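Local atomic coordinates of CD180 antigen (PDB entry 3T6Q), a protein that may cooperate with MD-1 and TLR4 in the B-cell innate immune response to bacterial lipopolysaccharide, leading to NF-kappa-B activation. Residues E241-A246 / H264-I269; E570-K573 / K578-D581. All coordinates share one frame; numbering follows the deposited sequence.

Contact 1: residues E241-A246 / H264-I269; sequences EDISPA and HYFFNI
Ile-243 lies across the backbone of His-264 to Phe-266 and spreads its branches over three successive residues. Its CG2, anti to the backbone N, is set over one face of the Phe-266 ring, offset toward the rim; the methyl stands 3.9 Å from the centroid of that ring, 15° off its normal, a CH-pi contact. The other branch turns off toward His-264: CG1 of Ile-243 passes 3.4 Å from O of Tyr-265, and its CD1 ends 3.9 Å from CB of His-264, the two side chains crossing at about a right angle. The His-264 imidazole is held by a hydrogen bond from NE2 to the carbonyl of Leu-232, and Leu-215 of helix 215-221 packs on both Ile-243 and His-264. No direct hydrogen bond joins the segments; two waters do this instead. One donates to Glu-241 O and accepts from Tyr-265 N, both at 2.7 Å, while the other donates to the carbonyl oxygens of Ile-243 and Phe-266. Hydrophobic packing between loops that flank strand 255-260, supplemented by water bridges between their backbones, is consistent with the stacking of successive turns in a leucine-rich repeat solenoid, here leading into and within LRR 8.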
# COMPACT_ATOMS: atom_id res chain seq x y z
N GLU A 241 16.72 -19.26 -9.13
CA GLU A 241 17.02 -19.36 -10.56
C GLU A 241 18.31 -20.18 -10.79
O GLU A 241 19.22 -20.20 -9.95
CB GLU A 241 17.02 -17.99 -11.27
CG GLU A 241 18.19 -17.05 -10.96
CD GLU A 241 18.44 -16.02 -12.06
OE1 GLU A 241 18.33 -14.80 -11.81
OE2 GLU A 241 18.76 -16.43 -13.19
N ASP A 242 18.37 -20.86 -11.93
CA ASP A 242 19.53 -21.67 -12.30
C ASP A 242 20.76 -20.78 -12.45
O ASP A 242 20.72 -19.79 -13.18
CB ASP A 242 19.25 -22.43 -13.61
CG ASP A 242 17.99 -23.31 -13.53
OD1 ASP A 242 17.80 -24.04 -12.53
OD2 ASP A 242 17.18 -23.27 -14.48
N ILE A 243 21.83 -21.10 -11.72
CA ILE A 243 23.08 -20.33 -11.81
C ILE A 243 24.06 -21.06 -12.73
O ILE A 243 24.36 -22.23 -12.52
CB ILE A 243 23.75 -20.07 -10.44
CG1 ILE A 243 22.82 -19.27 -9.51
CG2 ILE A 243 25.08 -19.34 -10.60
CD1 ILE A 243 22.70 -17.79 -9.84
N SER A 244 24.55 -20.36 -13.76
CA SER A 244 25.59 -20.92 -14.64
C SER A 244 26.44 -19.73 -15.09
O SER A 244 26.07 -18.60 -14.78
CB SER A 244 24.94 -21.58 -15.85
OG SER A 244 24.28 -20.60 -16.64
N PRO A 245 27.59 -19.98 -15.77
CA PRO A 245 28.45 -18.87 -16.22
C PRO A 245 27.69 -17.83 -17.06
O PRO A 245 28.03 -16.64 -16.99
CB PRO A 245 29.52 -19.57 -17.07
CG PRO A 245 29.62 -20.94 -16.49
CD PRO A 245 28.22 -21.30 -16.07
N ALA A 246 26.68 -18.28 -17.82
CA ALA A 246 25.89 -17.37 -18.69
C ALA A 246 25.30 -16.15 -17.98
O ALA A 246 25.21 -15.09 -18.57
CB ALA A 246 24.78 -18.12 -19.42
N HIS A 264 21.90 -17.59 -3.56
CA HIS A 264 21.67 -18.19 -4.87
C HIS A 264 22.16 -19.60 -4.89
O HIS A 264 23.05 -19.98 -4.10
CB HIS A 264 22.33 -17.38 -6.00
CG HIS A 264 21.65 -16.05 -6.23
ND1 HIS A 264 20.46 -15.95 -6.88
CD2 HIS A 264 21.99 -14.77 -5.81
CE1 HIS A 264 20.07 -14.67 -6.91
NE2 HIS A 264 21.00 -13.94 -6.24
N TYR A 265 21.61 -20.39 -5.80
CA TYR A 265 21.93 -21.81 -5.83
C TYR A 265 23.13 -22.11 -6.74
O TYR A 265 22.95 -22.33 -7.93
CB TYR A 265 20.70 -22.62 -6.24
CG TYR A 265 20.81 -24.12 -6.05
CD1 TYR A 265 20.70 -24.99 -7.14
CD2 TYR A 265 21.02 -24.67 -4.78
CE1 TYR A 265 20.79 -26.36 -6.97
CE2 TYR A 265 21.11 -26.05 -4.60
CZ TYR A 265 20.99 -26.88 -5.71
OH TYR A 265 21.08 -28.24 -5.55
N PHE A 266 24.34 -22.10 -6.16
CA PHE A 266 25.56 -22.38 -6.90
C PHE A 266 25.94 -23.88 -6.97
O PHE A 266 26.44 -24.29 -8.00
CB PHE A 266 26.76 -21.59 -6.36
CG PHE A 266 26.80 -20.13 -6.80
CD1 PHE A 266 27.75 -19.69 -7.76
CD2 PHE A 266 25.97 -19.16 -6.21
CE1 PHE A 266 27.82 -18.32 -8.12
CE2 PHE A 266 26.05 -17.80 -6.56
CZ PHE A 266 26.96 -17.38 -7.52
N PHE A 267 25.69 -24.67 -5.93
CA PHE A 267 26.00 -26.14 -5.94
C PHE A 267 26.39 -26.74 -7.31
O PHE A 267 25.67 -26.55 -8.30
CB PHE A 267 24.83 -26.94 -5.33
CG PHE A 267 25.06 -28.44 -5.30
CD1 PHE A 267 24.41 -29.27 -6.22
CD2 PHE A 267 25.93 -29.01 -4.37
CE1 PHE A 267 24.62 -30.66 -6.21
CE2 PHE A 267 26.15 -30.40 -4.36
CZ PHE A 267 25.50 -31.22 -5.28
N ASN A 268 27.51 -27.47 -7.38
CA ASN A 268 27.97 -28.10 -8.66
C ASN A 268 28.28 -27.08 -9.76
O ASN A 268 27.94 -27.19 -10.93
CB ASN A 268 27.02 -29.20 -9.20
CG ASN A 268 27.71 -30.12 -10.23
OD1 ASN A 268 27.11 -30.55 -11.22
ND2 ASN A 268 28.97 -30.39 -10.01
N ILE A 269 29.00 -26.08 -9.31
CA ILE A 269 29.46 -24.96 -10.07
C ILE A 269 30.47 -25.38 -11.18
O ILE A 269 31.34 -26.23 -10.97
CB ILE A 269 30.07 -24.02 -9.01
CG1 ILE A 269 30.37 -22.66 -9.51
CG2 ILE A 269 31.35 -24.59 -8.41
CD1 ILE A 269 30.96 -21.83 -8.39
O HOH W 1 19.71 -19.40 -7.47
O HOH W 2 26.28 -23.08 -10.55

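Contact 2: residues E570-K573 / K578-D581; sequences EWYK and KLED
Leu-579 reaches into the angle between two aromatic side chains, Trp-571 and Tyr-572, that are neighbours on helix 566-574. Its CB points toward the helix but stops short of it, and CG, placed anti to the carbonyl carbon (chi1 -67°), carries the two methyls on to the rings. CD1 makes the principal contact. CD1 of Leu-579 lies over one face of the Tyr-572 ring, displaced toward the rim, 3.4 Å from CD2 of Tyr-572, with CE2 of that ring almost as close. CD1 of Leu-579 stands 3.7 Å from the centroid of the Tyr-572 ring, 22° off the normal, a CH-pi contact. CD1 of Leu-579 also touches CZ3 of Trp-571 at 4.1 Å, so one methyl bridges the two rings. CD2 of Leu-579 completes the grip, meeting the same Trp-571 CZ3 at 4.1 Å.

Both aromatic residues carry CG anti to the backbone N (chi1 178° in Trp-571), which sends their rings off the helix toward residues 578-581. Farther along the indole, CZ2 of Trp-571 meets the aliphatic CD of Lys-578 at 4.4 Å, a looser touch made before the lysine chain leads away.

The polar ends are dealt with elsewhere: Trp-571 NE1 hydrogen-bonds to Ser-547 OG, and Lys-578 NZ bonds to the carbonyls of Ser-547 and Gln-549. Leu-543 and Leu-546 of helix 543-547 pack on the indole, while Leu-598 touches Tyr-572. Within the LRRCT region, then, the helix is fastened to the short strand 579-580 by carbon-to-carbon and CH-pi contacts without a hydrogen bond between the segments, which implies that dispersion and burial of apolar surface hold this pair together, with directional polar bonds made to the preceding turn of the chain.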
# COMPACT_ATOMS: atom_id res chain seq x y z
N GLU A 570 30.96 6.79 54.41
CA GLU A 570 31.46 8.18 54.33
C GLU A 570 32.27 8.41 53.02
O GLU A 570 32.05 9.39 52.29
CB GLU A 570 32.31 8.50 55.56
CG GLU A 570 31.43 8.79 56.80
CD GLU A 570 32.21 8.92 58.12
OE1 GLU A 570 33.45 9.06 58.11
OE2 GLU A 570 31.56 8.89 59.19
N TRP A 571 33.17 7.47 52.73
CA TRP A 571 33.97 7.48 51.50
C TRP A 571 33.08 7.53 50.30
O TRP A 571 33.35 8.29 49.35
CB TRP A 571 34.92 6.27 51.46
CG TRP A 571 35.76 6.18 50.21
CD1 TRP A 571 37.07 6.59 50.05
CD2 TRP A 571 35.37 5.61 48.91
NE1 TRP A 571 37.50 6.34 48.77
CE2 TRP A 571 36.53 5.77 48.03
CE3 TRP A 571 34.22 5.05 48.39
CZ2 TRP A 571 36.52 5.34 46.70
CZ3 TRP A 571 34.21 4.63 47.04
CH2 TRP A 571 35.35 4.78 46.22
N TYR A 572 32.02 6.71 50.31
CA TYR A 572 31.07 6.59 49.20
C TYR A 572 30.47 7.94 48.83
O TYR A 572 30.39 8.27 47.64
CB TYR A 572 29.97 5.59 49.54
CG TYR A 572 29.06 5.18 48.38
CD1 TYR A 572 27.90 5.91 48.08
CD2 TYR A 572 29.35 4.05 47.61
CE1 TYR A 572 27.06 5.52 47.03
CE2 TYR A 572 28.51 3.64 46.59
CZ TYR A 572 27.37 4.39 46.29
OH TYR A 572 26.55 3.98 45.26
N LYS A 573 30.09 8.70 49.86
CA LYS A 573 29.49 10.02 49.70
C LYS A 573 30.48 11.05 49.18
O LYS A 573 30.10 11.97 48.48
CB LYS A 573 28.95 10.53 51.04
CG LYS A 573 27.86 9.67 51.67
CD LYS A 573 27.50 10.16 53.08
CE LYS A 573 26.19 10.95 53.09
NZ LYS A 573 25.07 10.10 52.59
N LYS A 578 33.83 8.67 41.33
CA LYS A 578 34.57 7.43 41.04
C LYS A 578 33.63 6.21 40.92
O LYS A 578 34.09 5.10 40.74
CB LYS A 578 35.65 7.15 42.09
CG LYS A 578 36.71 8.23 42.23
CD LYS A 578 37.78 7.82 43.23
CE LYS A 578 38.75 8.96 43.38
NZ LYS A 578 39.70 8.95 42.22
N LEU A 579 32.32 6.41 41.00
CA LEU A 579 31.41 5.27 41.09
C LEU A 579 30.49 5.17 39.90
O LEU A 579 29.90 6.16 39.50
CB LEU A 579 30.62 5.26 42.43
CG LEU A 579 31.49 5.02 43.69
CD1 LEU A 579 30.85 5.62 44.93
CD2 LEU A 579 31.78 3.55 43.92
N GLU A 580 30.35 3.96 39.37
CA GLU A 580 29.49 3.66 38.23
C GLU A 580 28.25 2.86 38.67
O GLU A 580 28.36 1.98 39.53
CB GLU A 580 30.31 2.82 37.23
CG GLU A 580 29.57 2.44 35.97
CD GLU A 580 30.42 1.61 35.02
OE1 GLU A 580 30.95 2.19 34.06
OE2 GLU A 580 30.60 0.40 35.25
N ASP A 581 27.09 3.12 38.07
CA ASP A 581 25.84 2.43 38.42
C ASP A 581 25.49 2.59 39.94
O ASP A 581 25.03 1.62 40.57
CB ASP A 581 25.91 0.94 38.04
CG ASP A 581 25.94 0.73 36.51
OD1 ASP A 581 25.66 1.70 35.81
OD2 ASP A 581 26.25 -0.37 36.01

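In the fold
From the N terminus, the chain enters contact 1 in the loop after strand 226-231, runs through strand 255-260, and closes the contact in the next loop, so that 17 residues lie between its segments. Some 300 residues, most of them further repeats, follow before contact 2 opens on helix 566-574; it closes at strand 579-580 after only four intervening residues, the first still in the helix. The two are therefore in series, neither nested nor crossed. The centres of contact 1 and contact 2 are about 63 Å apart, on opposite sides of the centre of the chain. Contact 1 joins neighbouring loops around one strand of the curved solenoid, whereas contact 2 packs the LRRCT helix against the last strand in the parallel series.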